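Local coordinates for protein cytosine deaminase (Klebsiella pneumoniae, PDB 4R88) that catalyses the hydrolytic deamination of cytosine to uracil and ammonia, probably through a water activated by the iron held in its amidohydrolase barrel, at residues F52-I57 / C304-S309; S269-S274 / L323-A328. All coordinates share one frame; numbering follows the deposited sequence.

In the fold
Both contacts are buried in the amidohydrolase barrel, but at different depths. Interaction 1 lies about 2 Å, centre to centre, from the middle of the chain, where strand 46-57 meets the run leaving strand 303-305; its chemistry is mainly polar, built on a carboxylate, backbone amides and iron. Interaction 2, centred about 9 Å from it, packs helix 271-277 against helix 322-332 by apolar and van der Waals contact, with its outer side reaching the second subunit. They meet directly: Cys304 O is 2.9 Å from Ser269 N, Phe305 packs on Pro271, and Ser309 OG lies 2.7 Å from Glu273 OE2, a probable hydrogen bond beside 5-fluorocytosine.

Interaction 1 (F52-I57 / C304-S309); sequences FVEPHI and CFAQDS. With FE2 (Fe (II) ion), chain T; 1LD (5-fluorocytosine), chain S.
Glu54 reaches across to Gln307 with its carboxylate, and OE1 takes two bonds from that one residue. Gln307 N gives the first, 2.8 Å to Glu54 OE1 on the syn side, 23° out of the carboxylate plane; Gln307 NE2 gives the second, 2.6 Å to the anti lone pair of Glu54 OE1. With CG anti to the backbone N (chi1 174°), the Glu54 chain bends at chi2 so that OE2 accepts from His56 N at 2.9 Å, again through an anti lone pair. Two bonds on one oxygen and one on the other fix the buried carboxylate's rotation. A single beta bridge pairs Ile57 with Asp308, and there Asp308 N donates to His56 O at 2.9 Å. Pro55 and His56 CB pack on the methyl of Ala306, and a water spans Val53 O and Phe305 O. Farther along, His56 and Asp308 run side by side, ring and carboxylate planes perpendicular, to the iron: His56 NE2 binds at 2.3 Å and Asp308 OD2 at 2.6 Å, with His58 and His209 completing the protein ligands. Glu54 is thus a second-shell residue, which probably helps position His56 directly and Asp308 through its neighbour Gln307.

Interaction 2 (S269-S274 / L323-A328); sequences SCPTES and LRILDA. With 1LD (5-fluorocytosine), chain S.
The first turn of helix 271-277 approaches the flank of helix 322-332 closely, Thr272 CA lying 6.3 Å from Ile325 CA and Pro271 CA equally near Ala328 CA. Pro271 and Thr272 both point at the other helix and touch Ile325. The proline lays CG against Ile325 O at 3.6 Å; the two side chains cross at about a right angle, with Pro271 CG 4.1 Å from Ile325 CG2. Thr272 brings both branches to bear: its OG1 meets Ile325 CG1 at 3.6 Å, while CG2, placed anti to the carbonyl carbon, touches Ala328 CB at 3.6 Å. The same methyl sits over one face of the Arg324 guanidinium, whose NH1 forms a salt bridge with Asp327 of the second subunit, while NH2 is hydrogen-bonded to Tyr315 OH; His331 of that subunit also packs on Thr272. Phe305 touches Pro271 and Ile325, joining the helices to strand 303-305. Glu273, next in the chain, turns from this interface to 5-fluorocytosine, where OE2 accepts from N4 at 3.3 Å. Helix-to-helix packing outside a barrel strand, with a short helix after strand 266-269 presenting Glu273 to the substrate pocket, suits the TIM-barrel fold of amidohydrolases.

Interaction 1 (F52-I57 / C304-S309)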
ATOM      1  N   PHE B  52       1.772   5.288  17.975  1.00 16.95           N
ATOM      2  CA  PHE B  52       2.575   5.212  16.763  1.00 16.88           C
ATOM      3  C   PHE B  52       3.619   6.323  16.757  1.00 19.54           C
ATOM      4  O   PHE B  52       3.421   7.388  17.346  1.00 18.60           O
ATOM      5  CB  PHE B  52       1.691   5.316  15.524  1.00 18.99           C
ATOM      6  CG  PHE B  52       0.832   4.097  15.297  1.00 20.26           C
ATOM      7  CD1 PHE B  52      -0.526   4.214  15.120  1.00 17.96           C
ATOM      8  CD2 PHE B  52       1.398   2.836  15.280  1.00 20.37           C
ATOM      9  CE1 PHE B  52      -1.310   3.088  14.918  1.00 21.14           C
ATOM     10  CE2 PHE B  52       0.625   1.718  15.084  1.00 22.13           C
ATOM     11  CZ  PHE B  52      -0.733   1.847  14.900  1.00 23.36           C
ATOM     12  N   VAL B  53       4.726   6.062  16.078  1.00 15.86           N
ATOM     13  CA  VAL B  53       5.818   7.011  15.969  1.00 16.76           C
ATOM     14  C   VAL B  53       6.025   7.313  14.493  1.00 18.83           C
ATOM     15  O   VAL B  53       5.978   6.406  13.660  1.00 19.47           O
ATOM     16  CB  VAL B  53       7.113   6.408  16.522  1.00 18.89           C
ATOM     17  CG1 VAL B  53       8.265   7.404  16.417  1.00 18.00           C
ATOM     18  CG2 VAL B  53       6.918   5.958  17.961  1.00 19.84           C
ATOM     19  N   GLU B  54       6.226   8.586  14.171  1.00 18.98           N
ATOM     20  CA  GLU B  54       6.637   8.996  12.826  1.00 17.50           C
ATOM     21  C   GLU B  54       8.073   9.550  12.915  1.00 20.04           C
ATOM     22  O   GLU B  54       8.281  10.726  13.191  1.00 19.41           O
ATOM     23  CB  GLU B  54       5.662  10.035  12.277  1.00 17.19           C
ATOM     24  CG  GLU B  54       6.092  10.626  10.939  1.00 25.45           C
ATOM     25  CD  GLU B  54       6.566   9.543   9.990  1.00 35.87           C
ATOM     26  OE1 GLU B  54       5.711   8.852   9.386  1.00 36.06           O
ATOM     27  OE2 GLU B  54       7.794   9.362   9.875  1.00 33.93           O
ATOM     28  N   PRO B  55       9.074   8.680  12.703  1.00 14.79           N
ATOM     29  CA  PRO B  55      10.464   9.013  13.028  1.00 16.14           C
ATOM     30  C   PRO B  55      11.173   9.813  11.935  1.00 16.07           C
ATOM     31  O   PRO B  55      12.338  10.188  12.107  1.00 18.74           O
ATOM     32  CB  PRO B  55      11.111   7.637  13.168  1.00 20.91           C
ATOM     33  CG  PRO B  55      10.329   6.789  12.186  1.00 19.08           C
ATOM     34  CD  PRO B  55       8.915   7.268  12.302  1.00 13.56           C
ATOM     35  N   HIS B  56      10.484  10.061  10.824  1.00 12.99           N
ATOM     36  CA  HIS B  56      11.094  10.788   9.720  1.00 18.50           C
ATOM     37  C   HIS B  56      10.039  11.427   8.837  1.00 19.13           C
ATOM     38  O   HIS B  56       9.418  10.753   8.018  1.00 24.92           O
ATOM     39  CB  HIS B  56      11.949   9.830   8.890  1.00 15.56           C
ATOM     40  CG  HIS B  56      12.748  10.504   7.827  1.00 21.36           C
ATOM     41  ND1 HIS B  56      14.123  10.409   7.760  1.00 18.95           N
ATOM     42  CD2 HIS B  56      12.371  11.279   6.785  1.00 18.08           C
ATOM     43  CE1 HIS B  56      14.555  11.096   6.720  1.00 21.04           C
ATOM     44  NE2 HIS B  56      13.513  11.633   6.115  1.00 23.92           N
ATOM     45  N   ILE B  57       9.845  12.730   8.993  1.00 17.52           N
ATOM     46  CA  ILE B  57       8.925  13.474   8.143  1.00 16.81           C
ATOM     47  C   ILE B  57       9.465  14.896   7.889  1.00 18.43           C
ATOM     48  O   ILE B  57      10.260  15.398   8.661  1.00 22.77           O
ATOM     49  CB  ILE B  57       7.515  13.502   8.754  1.00 19.19           C
ATOM     50  CG1 ILE B  57       6.477  13.922   7.715  1.00 15.89           C
ATOM     51  CG2 ILE B  57       7.475  14.412  10.010  1.00 20.66           C
ATOM     52  CD1 ILE B  57       5.044  13.621   8.144  1.00 22.73           C
ATOM     53  N   CYS B 304      13.202   0.690  11.233  1.00 15.15           N
ATOM     54  CA  CYS B 304      11.782   1.032  11.319  1.00 16.16           C
ATOM     55  C   CYS B 304      11.321   1.780  10.077  1.00 19.49           C
ATOM     56  O   CYS B 304      12.140   2.161   9.243  1.00 14.91           O
ATOM     57  CB  CYS B 304      11.494   1.856  12.581  1.00 13.57           C
ATOM     58  SG  CYS B 304      12.458   3.367  12.685  1.00 23.43           S
ATOM     59  N   PHE B 305      10.010   1.973   9.951  1.00 15.22           N
ATOM     60  CA  PHE B 305       9.442   2.610   8.767  1.00 13.20           C
ATOM     61  C   PHE B 305       8.937   4.016   9.098  1.00 19.70           C
ATOM     62  O   PHE B 305       8.587   4.307  10.248  1.00 17.52           O
ATOM     63  CB  PHE B 305       8.276   1.786   8.203  1.00 12.80           C
ATOM     64  CG  PHE B 305       8.668   0.446   7.633  1.00 17.48           C
ATOM     65  CD1 PHE B 305       9.596   0.347   6.601  1.00 15.22           C
ATOM     66  CD2 PHE B 305       8.069  -0.712   8.101  1.00 14.10           C
ATOM     67  CE1 PHE B 305       9.926  -0.901   6.057  1.00 17.71           C
ATOM     68  CE2 PHE B 305       8.402  -1.968   7.572  1.00 17.29           C
ATOM     69  CZ  PHE B 305       9.328  -2.059   6.549  1.00 17.62           C
ATOM     70  N   ALA B 306       8.875   4.865   8.079  1.00 18.05           N
ATOM     71  CA  ALA B 306       8.419   6.243   8.233  1.00 18.63           C
ATOM     72  C   ALA B 306       7.690   6.704   6.970  1.00 16.07           C
ATOM     73  O   ALA B 306       7.898   6.144   5.904  1.00 17.69           O
ATOM     74  CB  ALA B 306       9.602   7.148   8.515  1.00 17.29           C
ATOM     75  N   GLN B 307       6.854   7.735   7.086  1.00 19.29           N
ATOM     76  CA  GLN B 307       6.127   8.280   5.925  1.00 20.31           C
ATOM     77  C   GLN B 307       6.944   9.222   5.043  1.00 23.03           C
ATOM     78  O   GLN B 307       6.674   9.346   3.843  1.00 16.69           O
ATOM     79  CB  GLN B 307       4.863   9.012   6.386  1.00 21.75           C
ATOM     80  CG  GLN B 307       3.838   8.075   6.982  1.00 23.72           C
ATOM     81  CD  GLN B 307       2.803   8.788   7.826  1.00 36.53           C
ATOM     82  OE1 GLN B 307       1.751   9.184   7.324  1.00 39.41           O
ATOM     83  NE2 GLN B 307       3.091   8.944   9.119  1.00 28.85           N
ATOM     84  N   ASP B 308       7.904   9.916   5.652  1.00 18.01           N
ATOM     85  CA  ASP B 308       8.780  10.876   4.945  1.00 16.34           C
ATOM     86  C   ASP B 308       8.089  12.169   4.474  1.00 20.29           C
ATOM     87  O   ASP B 308       8.472  13.270   4.872  1.00 21.89           O
ATOM     88  CB  ASP B 308       9.510  10.191   3.767  1.00 21.31           C
ATOM     89  CG  ASP B 308      10.775  10.932   3.349  1.00 34.45           C
ATOM     90  OD1 ASP B 308      11.475  10.475   2.426  1.00 44.29           O
ATOM     91  OD2 ASP B 308      11.072  11.977   3.950  1.00 38.40           O
ATOM     92  N   SER B 309       7.078  12.034   3.621  1.00 22.81           N
ATOM     93  CA  SER B 309       6.445  13.192   2.997  1.00 21.35           C
ATOM     94  C   SER B 309       4.930  13.109   3.033  1.00 22.28           C
ATOM     95  O   SER B 309       4.361  12.036   2.870  1.00 18.18           O
ATOM     96  CB  SER B 309       6.857  13.293   1.524  1.00 20.66           C
ATOM     97  OG  SER B 309       8.246  13.523   1.363  1.00 21.69           O
TER
HETATM   98 FE   FE2 T 502      13.600  12.508   4.030  0.58 34.34          FE
HETATM   99  N1  1LD S 501      14.542  15.705   0.856  1.00 17.11           N
HETATM  100  C6  1LD S 501      13.212  15.540   0.989  1.00 23.14           C
HETATM  101  C2  1LD S 501      15.315  14.657   0.530  1.00 16.84           C
HETATM  102  O2  1LD S 501      16.675  14.834   0.404  1.00 19.16           O
HETATM  103  N3  1LD S 501      14.812  13.428   0.324  1.00 25.07           N
HETATM  104  C4  1LD S 501      13.489  13.219   0.441  1.00 29.00           C
HETATM  105  N4  1LD S 501      12.966  11.906   0.208  1.00 26.03           N
HETATM  106  C5  1LD S 501      12.641  14.284   0.781  1.00 26.94           C
HETATM  107  F   1LD S 501      11.323  14.107   0.913  1.00 30.36           F
HETATM  108  O   HOH W   1       7.605   4.179  12.707  1.00 16.95           O

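Interaction 2 (S269-S274 / L323-A328)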
ATOM      1  N   SER B 269      13.668   3.426   7.144  1.00 15.27           N
ATOM      2  CA  SER B 269      13.305   3.233   5.743  1.00 14.38           C
ATOM      3  C   SER B 269      11.951   3.885   5.473  1.00 12.44           C
ATOM      4  O   SER B 269      11.050   3.847   6.315  1.00 17.60           O
ATOM      5  CB  SER B 269      13.237   1.733   5.404  1.00 20.33           C
ATOM      6  OG  SER B 269      12.790   1.526   4.074  1.00 27.17           O
ATOM      7  N   CYS B 270      11.811   4.479   4.292  1.00 10.90           N
ATOM      8  CA  CYS B 270      10.558   5.109   3.895  1.00 13.20           C
ATOM      9  C   CYS B 270      10.063   4.433   2.612  1.00 13.70           C
ATOM     10  O   CYS B 270      10.309   4.930   1.514  1.00 16.79           O
ATOM     11  CB  CYS B 270      10.783   6.616   3.681  1.00 14.21           C
ATOM     12  SG  CYS B 270      11.541   7.438   5.151  1.00 20.26           S
ATOM     13  N   PRO B 271       9.384   3.277   2.744  1.00 16.31           N
ATOM     14  CA  PRO B 271       9.103   2.461   1.551  1.00 16.26           C
ATOM     15  C   PRO B 271       8.182   3.111   0.523  1.00 19.06           C
ATOM     16  O   PRO B 271       8.439   2.936  -0.669  1.00 20.67           O
ATOM     17  CB  PRO B 271       8.463   1.197   2.122  1.00 13.34           C
ATOM     18  CG  PRO B 271       7.891   1.644   3.467  1.00 16.64           C
ATOM     19  CD  PRO B 271       8.903   2.631   3.980  1.00 18.36           C
ATOM     20  N   THR B 272       7.147   3.839   0.942  1.00 15.10           N
ATOM     21  CA  THR B 272       6.274   4.490  -0.046  1.00 16.34           C
ATOM     22  C   THR B 272       7.019   5.600  -0.787  1.00 22.44           C
ATOM     23  O   THR B 272       6.793   5.826  -1.979  1.00 19.08           O
ATOM     24  CB  THR B 272       5.001   5.074   0.561  1.00 18.22           C
ATOM     25  OG1 THR B 272       5.344   5.980   1.616  1.00 17.10           O
ATOM     26  CG2 THR B 272       4.105   3.955   1.107  1.00 17.71           C
ATOM     27  N   GLU B 273       7.916   6.281  -0.083  1.00 18.44           N
ATOM     28  CA  GLU B 273       8.678   7.354  -0.706  1.00 12.96           C
ATOM     29  C   GLU B 273       9.697   6.765  -1.671  1.00 18.30           C
ATOM     30  O   GLU B 273       9.818   7.211  -2.805  1.00 18.62           O
ATOM     31  CB  GLU B 273       9.401   8.205   0.353  1.00 20.57           C
ATOM     32  CG  GLU B 273      10.044   9.468  -0.214  1.00 27.54           C
ATOM     33  CD  GLU B 273       9.194  10.699   0.052  1.00 31.86           C
ATOM     34  OE1 GLU B 273       8.015  10.543   0.431  1.00 29.21           O
ATOM     35  OE2 GLU B 273       9.706  11.825  -0.090  1.00 26.54           O
ATOM     36  N   SER B 274      10.430   5.750  -1.220  1.00 15.14           N
ATOM     37  CA  SER B 274      11.494   5.190  -2.051  1.00 13.58           C
ATOM     38  C   SER B 274      10.985   4.405  -3.257  1.00 17.69           C
ATOM     39  O   SER B 274      11.600   4.444  -4.326  1.00 18.35           O
ATOM     40  CB  SER B 274      12.465   4.359  -1.214  1.00 22.78           C
ATOM     41  OG  SER B 274      13.176   5.212  -0.326  1.00 25.23           O
ATOM     42  N   LEU B 323       0.113   2.952   9.295  1.00 14.78           N
ATOM     43  CA  LEU B 323      -0.194   1.548   8.963  1.00 14.40           C
ATOM     44  C   LEU B 323      -0.174   1.265   7.461  1.00 20.59           C
ATOM     45  O   LEU B 323       0.072   0.133   7.047  1.00 20.20           O
ATOM     46  CB  LEU B 323      -1.540   1.111   9.548  1.00 16.22           C
ATOM     47  CG  LEU B 323      -1.567   0.937  11.076  1.00 20.59           C
ATOM     48  CD1 LEU B 323      -2.901   0.354  11.552  1.00 16.56           C
ATOM     49  CD2 LEU B 323      -0.410   0.071  11.539  1.00 21.78           C
ATOM     50  N   ARG B 324      -0.462   2.282   6.650  1.00 20.42           N
ATOM     51  CA  ARG B 324      -0.383   2.142   5.196  1.00 18.95           C
ATOM     52  C   ARG B 324       1.081   1.983   4.787  1.00 22.90           C
ATOM     53  O   ARG B 324       1.428   1.185   3.900  1.00 17.63           O
ATOM     54  CB  ARG B 324      -1.016   3.357   4.491  1.00 17.77           C
ATOM     55  CG  ARG B 324      -1.029   3.256   2.958  1.00 22.59           C
ATOM     56  CD  ARG B 324      -1.568   4.526   2.292  1.00 25.15           C
ATOM     57  NE  ARG B 324      -0.683   5.676   2.493  1.00 33.37           N
ATOM     58  CZ  ARG B 324       0.171   6.148   1.588  1.00 30.62           C
ATOM     59  NH1 ARG B 324       0.274   5.579   0.389  1.00 25.22           N
ATOM     60  NH2 ARG B 324       0.930   7.197   1.879  1.00 27.98           N
ATOM     61  N   ILE B 325       1.941   2.742   5.454  1.00 19.43           N
ATOM     62  CA  ILE B 325       3.370   2.665   5.210  1.00 22.25           C
ATOM     63  C   ILE B 325       3.920   1.303   5.652  1.00 19.51           C
ATOM     64  O   ILE B 325       4.707   0.705   4.932  1.00 19.62           O
ATOM     65  CB  ILE B 325       4.136   3.846   5.874  1.00 22.52           C
ATOM     66  CG1 ILE B 325       4.249   5.043   4.911  1.00 25.60           C
ATOM     67  CG2 ILE B 325       5.533   3.416   6.271  1.00 18.63           C
ATOM     68  CD1 ILE B 325       2.931   5.608   4.417  1.00 24.14           C
ATOM     69  N   LEU B 326       3.484   0.806   6.817  1.00 18.25           N
ATOM     70  CA  LEU B 326       3.865  -0.540   7.277  1.00 14.49           C
ATOM     71  C   LEU B 326       3.523  -1.612   6.249  1.00 16.26           C
ATOM     72  O   LEU B 326       4.361  -2.447   5.895  1.00 19.80           O
ATOM     73  CB  LEU B 326       3.181  -0.882   8.613  1.00 15.00           C
ATOM     74  CG  LEU B 326       3.437  -2.276   9.204  1.00 18.94           C
ATOM     75  CD1 LEU B 326       4.928  -2.528   9.481  1.00 14.37           C
ATOM     76  CD2 LEU B 326       2.623  -2.489  10.478  1.00 17.37           C
ATOM     77  N   ASP B 327       2.277  -1.583   5.783  1.00 16.48           N
ATOM     78  CA  ASP B 327       1.815  -2.476   4.730  1.00 17.74           C
ATOM     79  C   ASP B 327       2.733  -2.445   3.499  1.00 19.55           C
ATOM     80  O   ASP B 327       3.196  -3.501   3.050  1.00 17.94           O
ATOM     81  CB  ASP B 327       0.376  -2.132   4.333  1.00 22.00           C
ATOM     82  CG  ASP B 327      -0.263  -3.202   3.441  1.00 28.86           C
ATOM     83  OD1 ASP B 327      -0.856  -2.844   2.398  1.00 36.36           O
ATOM     84  OD2 ASP B 327      -0.189  -4.399   3.793  1.00 29.80           O
ATOM     85  N   ALA B 328       2.996  -1.253   2.960  1.00 18.18           N
ATOM     86  CA  ALA B 328       3.908  -1.117   1.808  1.00 22.28           C
ATOM     87  C   ALA B 328       5.292  -1.706   2.088  1.00 18.26           C
ATOM     88  O   ALA B 328       5.848  -2.432   1.264  1.00 18.24           O
ATOM     89  CB  ALA B 328       4.032   0.347   1.382  1.00 19.09           C
TER
HETATM   90  N1  1LD S 501      14.542  15.705   0.856  1.00 17.11           N
HETATM   91  C6  1LD S 501      13.212  15.540   0.989  1.00 23.14           C
HETATM   92  C2  1LD S 501      15.315  14.657   0.530  1.00 16.84           C
HETATM   93  O2  1LD S 501      16.675  14.834   0.404  1.00 19.16           O
HETATM   94  N3  1LD S 501      14.812  13.428   0.324  1.00 25.07           N
HETATM   95  C4  1LD S 501      13.489  13.219   0.441  1.00 29.00           C
HETATM   96  N4  1LD S 501      12.966  11.906   0.208  1.00 26.03           N
HETATM   97  C5  1LD S 501      12.641  14.284   0.781  1.00 26.94           C
HETATM   98  F   1LD S 501      11.323  14.107   0.913  1.00 30.36           F